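Local coordinates for uncharacterized protein lp_2219 (Lactobacillus plantarum, PDB 3HFQ), which is of unknown function but has the fold of the lactonase-like seven-bladed beta-propellers, a ring of four-stranded antiparallel sheets, at residues 42-47 with 89-94; 155-160 with 187-192. The protein carries 1 engineered substitution. All coordinates share one frame; numbering follows the deposited sequence.

Contact 1 of 2, residues 42-47 with 89-94; sequences PTYLAL and AYVAVD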
loop_
_atom_site.group_PDB
_atom_site.type_symbol
_atom_site.label_atom_id
_atom_site.label_comp_id
_atom_site.label_asym_id
_atom_site.label_seq_id
_atom_site.Cartn_x
_atom_site.Cartn_y
_atom_site.Cartn_z
ATOM N N PRO A 42 -1.651 -0.814 -13.744
ATOM C CA PRO A 42 -1.906 0.189 -12.703
ATOM C C PRO A 42 -1.973 -0.546 -11.365
ATOM O O PRO A 42 -3.033 -0.622 -10.740
ATOM C CB PRO A 42 -3.250 0.764 -13.120
ATOM C CG PRO A 42 -3.962 -0.467 -13.638
ATOM C CD PRO A 42 -2.889 -1.138 -14.481
ATOM N N THR A 43 -0.828 -1.073 -10.933
ATOM C CA THR A 43 -0.740 -1.864 -9.702
ATOM C C THR A 43 -0.921 -1.136 -8.376
ATOM O O THR A 43 -1.071 -1.781 -7.338
ATOM C CB THR A 43 0.581 -2.657 -9.656
ATOM O OG1 THR A 43 1.680 -1.753 -9.509
ATOM C CG2 THR A 43 0.761 -3.453 -10.944
ATOM N N TYR A 44 -0.868 0.192 -8.387
ATOM C CA TYR A 44 -1.111 0.949 -7.165
ATOM C C TYR A 44 -1.753 2.279 -7.531
ATOM O O TYR A 44 -1.456 2.853 -8.581
ATOM C CB TYR A 44 0.164 1.177 -6.347
ATOM C CG TYR A 44 -0.121 1.121 -4.856
ATOM C CD1 TYR A 44 -0.265 -0.103 -4.203
ATOM C CD2 TYR A 44 -0.307 2.286 -4.113
ATOM C CE1 TYR A 44 -0.594 -0.169 -2.842
ATOM C CE2 TYR A 44 -0.636 2.235 -2.754
ATOM C CZ TYR A 44 -0.776 1.006 -2.127
ATOM O OH TYR A 44 -1.092 0.954 -0.787
ATOM N N LEU A 45 -2.636 2.752 -6.656
ATOM C CA LEU A 45 -3.383 3.982 -6.877
ATOM C C LEU A 45 -3.331 4.952 -5.700
ATOM O O LEU A 45 -3.211 4.534 -4.549
ATOM C CB LEU A 45 -4.852 3.634 -7.133
ATOM C CG LEU A 45 -5.148 2.550 -8.170
ATOM C CD1 LEU A 45 -6.625 2.169 -8.097
ATOM C CD2 LEU A 45 -4.779 3.058 -9.560
ATOM N N ALA A 46 -3.454 6.244 -6.005
ATOM C CA ALA A 46 -3.464 7.302 -4.995
ATOM C C ALA A 46 -4.454 8.376 -5.450
ATOM O O ALA A 46 -4.546 8.675 -6.641
ATOM C CB ALA A 46 -2.069 7.912 -4.836
ATOM N N LEU A 47 -5.185 8.952 -4.501
ATOM C CA LEU A 47 -6.181 9.975 -4.809
ATOM C C LEU A 47 -5.889 11.299 -4.116
ATOM O O LEU A 47 -5.350 11.323 -3.011
ATOM C CB LEU A 47 -7.574 9.496 -4.385
ATOM C CG LEU A 47 -8.292 8.458 -5.249
ATOM C CD1 LEU A 47 -9.420 7.815 -4.454
ATOM C CD2 LEU A 47 -8.830 9.135 -6.506
ATOM N N ALA A 89 6.057 0.808 -7.993
ATOM C CA ALA A 89 5.256 -0.140 -7.219
ATOM C C ALA A 89 4.352 0.500 -6.166
ATOM O O ALA A 89 3.484 -0.166 -5.600
ATOM C CB ALA A 89 6.175 -1.157 -6.548
ATOM N N TYR A 90 4.564 1.782 -5.896
ATOM C CA TYR A 90 3.774 2.502 -4.901
ATOM C C TYR A 90 3.653 3.954 -5.341
ATOM O O TYR A 90 4.534 4.473 -6.025
ATOM C CB TYR A 90 4.475 2.442 -3.539
ATOM C CG TYR A 90 3.663 2.964 -2.366
ATOM C CD1 TYR A 90 2.728 2.151 -1.725
ATOM C CD2 TYR A 90 3.839 4.265 -1.890
ATOM C CE1 TYR A 90 1.994 2.613 -0.634
ATOM C CE2 TYR A 90 3.104 4.744 -0.798
ATOM C CZ TYR A 90 2.184 3.910 -0.177
ATOM O OH TYR A 90 1.464 4.361 0.909
ATOM N N VAL A 91 2.560 4.603 -4.954
ATOM C CA VAL A 91 2.341 6.009 -5.289
ATOM C C VAL A 91 1.501 6.647 -4.183
ATOM O O VAL A 91 0.578 6.021 -3.666
ATOM C CB VAL A 91 1.634 6.161 -6.672
ATOM C CG1 VAL A 91 0.275 5.472 -6.662
ATOM C CG2 VAL A 91 1.503 7.635 -7.033
ATOM N N ALA A 92 1.843 7.876 -3.802
ATOM C CA ALA A 92 1.111 8.586 -2.751
ATOM C C ALA A 92 1.028 10.082 -3.044
ATOM O O ALA A 92 1.842 10.620 -3.797
ATOM C CB ALA A 92 1.787 8.361 -1.398
ATOM N N VAL A 93 0.052 10.753 -2.434
ATOM C CA VAL A 93 -0.134 12.189 -2.633
ATOM C C VAL A 93 0.151 13.005 -1.369
ATOM O O VAL A 93 -0.242 12.619 -0.266
ATOM C CB VAL A 93 -1.586 12.508 -3.096
ATOM C CG1 VAL A 93 -1.807 14.020 -3.135
ATOM C CG2 VAL A 93 -1.840 11.913 -4.483
ATOM N N ASP A 94 0.848 14.126 -1.546
ATOM C CA ASP A 94 1.169 15.049 -0.458
ATOM C C ASP A 94 0.263 16.251 -0.722
ATOM O O ASP A 94 0.564 17.078 -1.584
ATOM C CB ASP A 94 2.636 15.485 -0.542
ATOM C CG ASP A 94 3.077 16.299 0.663
ATOM O OD1 ASP A 94 2.246 17.053 1.208
ATOM O OD2 ASP A 94 4.259 16.192 1.057
HETATM O O HOH W 1 2.214 -2.210 -6.835
#
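Tyr44 and Tyr90 lie side by side and point the same way. Their rings meet obliquely, with planes at 33° and centroids 4.7 Å apart. Tyr90 offers the CD1-CE1 side of its ring as the bump: CD1 sits 3.5 Å above the plane of the Tyr44 ring, displaced toward the rim. The closest pair is Tyr44 CE2 to Tyr90 CE1, at 3.4 Å. Tyr90 starts on the far side of its strand, yet CG lies anti to the backbone N (chi1 -171°), and the end of the ring comes back near Tyr44.

The next bump is Val91. Its CG1 stands between the backbone N and the carbonyl carbon and fits into the hollow between Tyr44 and Ala46. It touches Tyr44 O and lies 3.8 Å from Ala46 CB. That methyl is a small knob in its own right, resting 3.5 Å from Val91 O. Val93 CG2 closes the row, 4.0 Å from Ala46 CB, and also lies against Leu47 O.

Strands 45-47 and 90-94 are the first strands of two successive propeller blades. They run nearly parallel, yet no hydrogen bond links them; each pairs with its own blade, and side chains fill the seam. Ala89 and Tyr90 both face Ala103 in a classic beta bulge. An alanine in place of Tyr44 would probably open a gap beside Tyr90 and Val91 and leave that side of the Tyr90 ring without its neighbour.

At the loop end, a water lies 2.7 Å from Ala89 O and also bonds to Thr43 OG1, so it bridges the two segments. Tyr90 OH is hydrogen-bonded to Asp147 of the following blade. The chemistry is thus mainly apolar, which implies that the two blades are held together here by shape rather than by shared strand pairing.

Contact 2 of 2, residues 155-160 with 187-192; sequences AVIDLG and FGPRHL. With PO4 (phosphate ion), chain C.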
loop_
_atom_site.group_PDB
_atom_site.type_symbol
_atom_site.label_atom_id
_atom_site.label_comp_id
_atom_site.label_asym_id
_atom_site.label_seq_id
_atom_site.Cartn_x
_atom_site.Cartn_y
_atom_site.Cartn_z
ATOM N N ALA A 155 8.843 8.644 4.689
ATOM C CA ALA A 155 9.380 7.340 5.047
ATOM C C ALA A 155 9.523 6.562 3.746
ATOM O O ALA A 155 8.565 6.448 2.980
ATOM C CB ALA A 155 8.430 6.621 5.995
ATOM N N VAL A 156 10.722 6.042 3.499
ATOM C CA VAL A 156 11.016 5.288 2.282
ATOM C C VAL A 156 11.571 3.921 2.682
ATOM O O VAL A 156 12.595 3.834 3.352
ATOM C CB VAL A 156 12.044 6.058 1.410
ATOM C CG1 VAL A 156 12.390 5.257 0.154
ATOM C CG2 VAL A 156 11.469 7.422 1.026
ATOM N N ILE A 157 10.891 2.858 2.264
ATOM C CA ILE A 157 11.292 1.500 2.631
ATOM C C ILE A 157 12.012 0.725 1.533
ATOM O O ILE A 157 11.512 0.607 0.420
ATOM C CB ILE A 157 10.055 0.687 3.071
ATOM C CG1 ILE A 157 9.324 1.435 4.190
ATOM C CG2 ILE A 157 10.474 -0.703 3.531
ATOM C CD1 ILE A 157 7.990 0.817 4.570
ATOM N N ASP A 158 13.181 0.179 1.865
ATOM C CA ASP A 158 13.973 -0.595 0.916
ATOM C C ASP A 158 13.924 -2.070 1.313
ATOM O O ASP A 158 14.591 -2.497 2.257
ATOM C CB ASP A 158 15.427 -0.110 0.921
ATOM C CG ASP A 158 16.232 -0.647 -0.250
ATOM O OD1 ASP A 158 15.982 -1.791 -0.678
ATOM O OD2 ASP A 158 17.129 0.071 -0.737
ATOM N N LEU A 159 13.122 -2.843 0.593
ATOM C CA LEU A 159 12.983 -4.265 0.867
ATOM C C LEU A 159 14.281 -5.007 0.569
ATOM O O LEU A 159 14.637 -5.964 1.261
ATOM C CB LEU A 159 11.835 -4.838 0.023
ATOM C CG LEU A 159 11.577 -6.348 0.060
ATOM C CD1 LEU A 159 10.089 -6.617 -0.124
ATOM C CD2 LEU A 159 12.398 -7.040 -1.021
ATOM N N GLY A 160 14.992 -4.546 -0.455
ATOM C CA GLY A 160 16.232 -5.184 -0.853
ATOM C C GLY A 160 17.401 -5.067 0.111
ATOM O O GLY A 160 18.205 -5.996 0.223
ATOM N N PHE A 187 14.797 -9.472 6.811
ATOM C CA PHE A 187 13.481 -9.036 7.267
ATOM C C PHE A 187 12.602 -8.710 6.063
ATOM O O PHE A 187 11.424 -9.069 6.032
ATOM C CB PHE A 187 13.617 -7.808 8.178
ATOM C CG PHE A 187 12.310 -7.329 8.760
ATOM C CD1 PHE A 187 11.595 -6.301 8.154
ATOM C CD2 PHE A 187 11.793 -7.913 9.916
ATOM C CE1 PHE A 187 10.382 -5.856 8.690
ATOM C CE2 PHE A 187 10.584 -7.481 10.460
ATOM C CZ PHE A 187 9.875 -6.448 9.846
ATOM N N GLY A 188 13.188 -8.039 5.074
ATOM C CA GLY A 188 12.459 -7.673 3.869
ATOM C C GLY A 188 11.297 -6.728 4.117
ATOM O O GLY A 188 10.155 -7.059 3.787
ATOM N N PRO A 189 11.553 -5.533 4.680
ATOM C CA PRO A 189 10.505 -4.545 4.967
ATOM C C PRO A 189 9.792 -4.104 3.691
ATOM O O PRO A 189 10.429 -3.902 2.662
ATOM C CB PRO A 189 11.279 -3.413 5.632
ATOM C CG PRO A 189 12.604 -3.465 4.908
ATOM C CD PRO A 189 12.895 -4.951 4.885
ATOM N N ARG A 190 8.477 -3.934 3.768
ATOM C CA ARG A 190 7.700 -3.573 2.583
ATOM C C ARG A 190 6.868 -2.305 2.742
ATOM O O ARG A 190 7.106 -1.309 2.053
ATOM C CB ARG A 190 6.795 -4.750 2.207
ATOM C CG ARG A 190 6.118 -4.649 0.837
ATOM C CD ARG A 190 5.246 -5.883 0.608
ATOM N NE ARG A 190 4.659 -5.932 -0.729
ATOM C CZ ARG A 190 3.546 -5.301 -1.094
ATOM N NH1 ARG A 190 2.874 -4.556 -0.222
ATOM N NH2 ARG A 190 3.098 -5.424 -2.338
ATOM N N HIS A 191 5.883 -2.359 3.636
ATOM C CA HIS A 191 4.994 -1.227 3.908
ATOM C C HIS A 191 4.909 -0.989 5.412
ATOM O O HIS A 191 5.234 -1.870 6.207
ATOM C CB HIS A 191 3.563 -1.508 3.421
ATOM C CG HIS A 191 3.365 -1.343 1.940
ATOM N ND1 HIS A 191 2.103 -1.252 1.382
ATOM C CD2 HIS A 191 4.238 -1.266 0.923
ATOM C CE1 HIS A 191 2.221 -1.125 0.075
ATOM N NE2 HIS A 191 3.501 -1.130 -0.241
ATOM N N LEU A 192 4.457 0.200 5.791
ATOM C CA LEU A 192 4.278 0.543 7.198
ATOM C C LEU A 192 3.061 1.447 7.336
ATOM O O LEU A 192 2.525 1.940 6.341
ATOM C CB LEU A 192 5.527 1.241 7.766
ATOM C CG LEU A 192 5.998 2.621 7.290
ATOM C CD1 LEU A 192 5.046 3.722 7.761
ATOM C CD2 LEU A 192 7.386 2.876 7.865
HETATM P P PO4 C . 6.360 -7.555 -3.980
HETATM O O1 PO4 C . 6.344 -8.956 -4.700
HETATM O O2 PO4 C . 5.123 -7.444 -3.012
HETATM O O3 PO4 C . 7.695 -7.396 -3.156
HETATM O O4 PO4 C . 6.274 -6.407 -5.060
#
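Leu159 and Ile157 press on the backbone of Pro189 and Arg190, and here the packing is tight. Leu159 CB comes within 3.1 Å of Pro189 O. Ile157 spreads two branches along the opposing strand. CG2, anti to the backbone N, reaches the Pro189 end and lies 3.5 Å from Pro189 CB. CD1, at the tip of the other branch, comes 3.4 Å from Arg190 O and also meets Leu192 CG. Arg190 O is buried here and has no hydrogen-bond partner in the model, so the apolar branch of Ile157 covers it without satisfying it. The Pro189 ring makes a further bump, with CG against Asp158 O.

The two strands belong to successive blades of the propeller. Strand 154-158 is the second strand of its blade, and strand 189-194 is the first of the next. They run roughly antiparallel, at 154°, without hydrogen bonds between them. Leu203, in the second strand of the later blade, touches Ile157, Pro189 and Leu192.

Packing is looser at both ends. Ala155 CB and Leu192 CD2 only approach to 4.3 Å. At the other end, Leu159 CD1 merely grazes Arg190 CB, whose side chain leaves the interface. Arg190 CG is anti to the backbone N (chi1 -168°), and the chain stays extended to NE, carrying the guanidinium to a bound phosphate. Phosphate O2 lies at the guanidinium edge, in its plane, and accepts two bonds: from Arg190 NE at 2.8 Å and from Arg190 NH2 at 2.9 Å. This ion, probably from the crystallisation liquor, is also hydrogen-bonded to His144 and Arg259. Arg190 NE also forms a salt bridge with Glu206, which, with the phosphate, would probably ease the closeness of the like charges of Arg190 and Arg259.

In the fold
Contact 1 closes before contact 2 opens along the chain, and their centres are about 16 Å apart. Four consecutive four-stranded antiparallel blades are involved. Contact 1 joins the blades that start with strands 45-47 and 90-94. Contact 2 joins the next two, which start with strands 143-148 and 189-194. The two contacts also touch: the rings of Tyr90 and His191 meet edge-to-face, with Tyr90 CD1 3.7 Å from His191 NE2, and Tyr145 of strand 143-148 meets both rings. Side chains at the first strands of these blades thus meet near the middle of the propeller, so that contact 1 and contact 2 are linked through Tyr90, Tyr145 and His191.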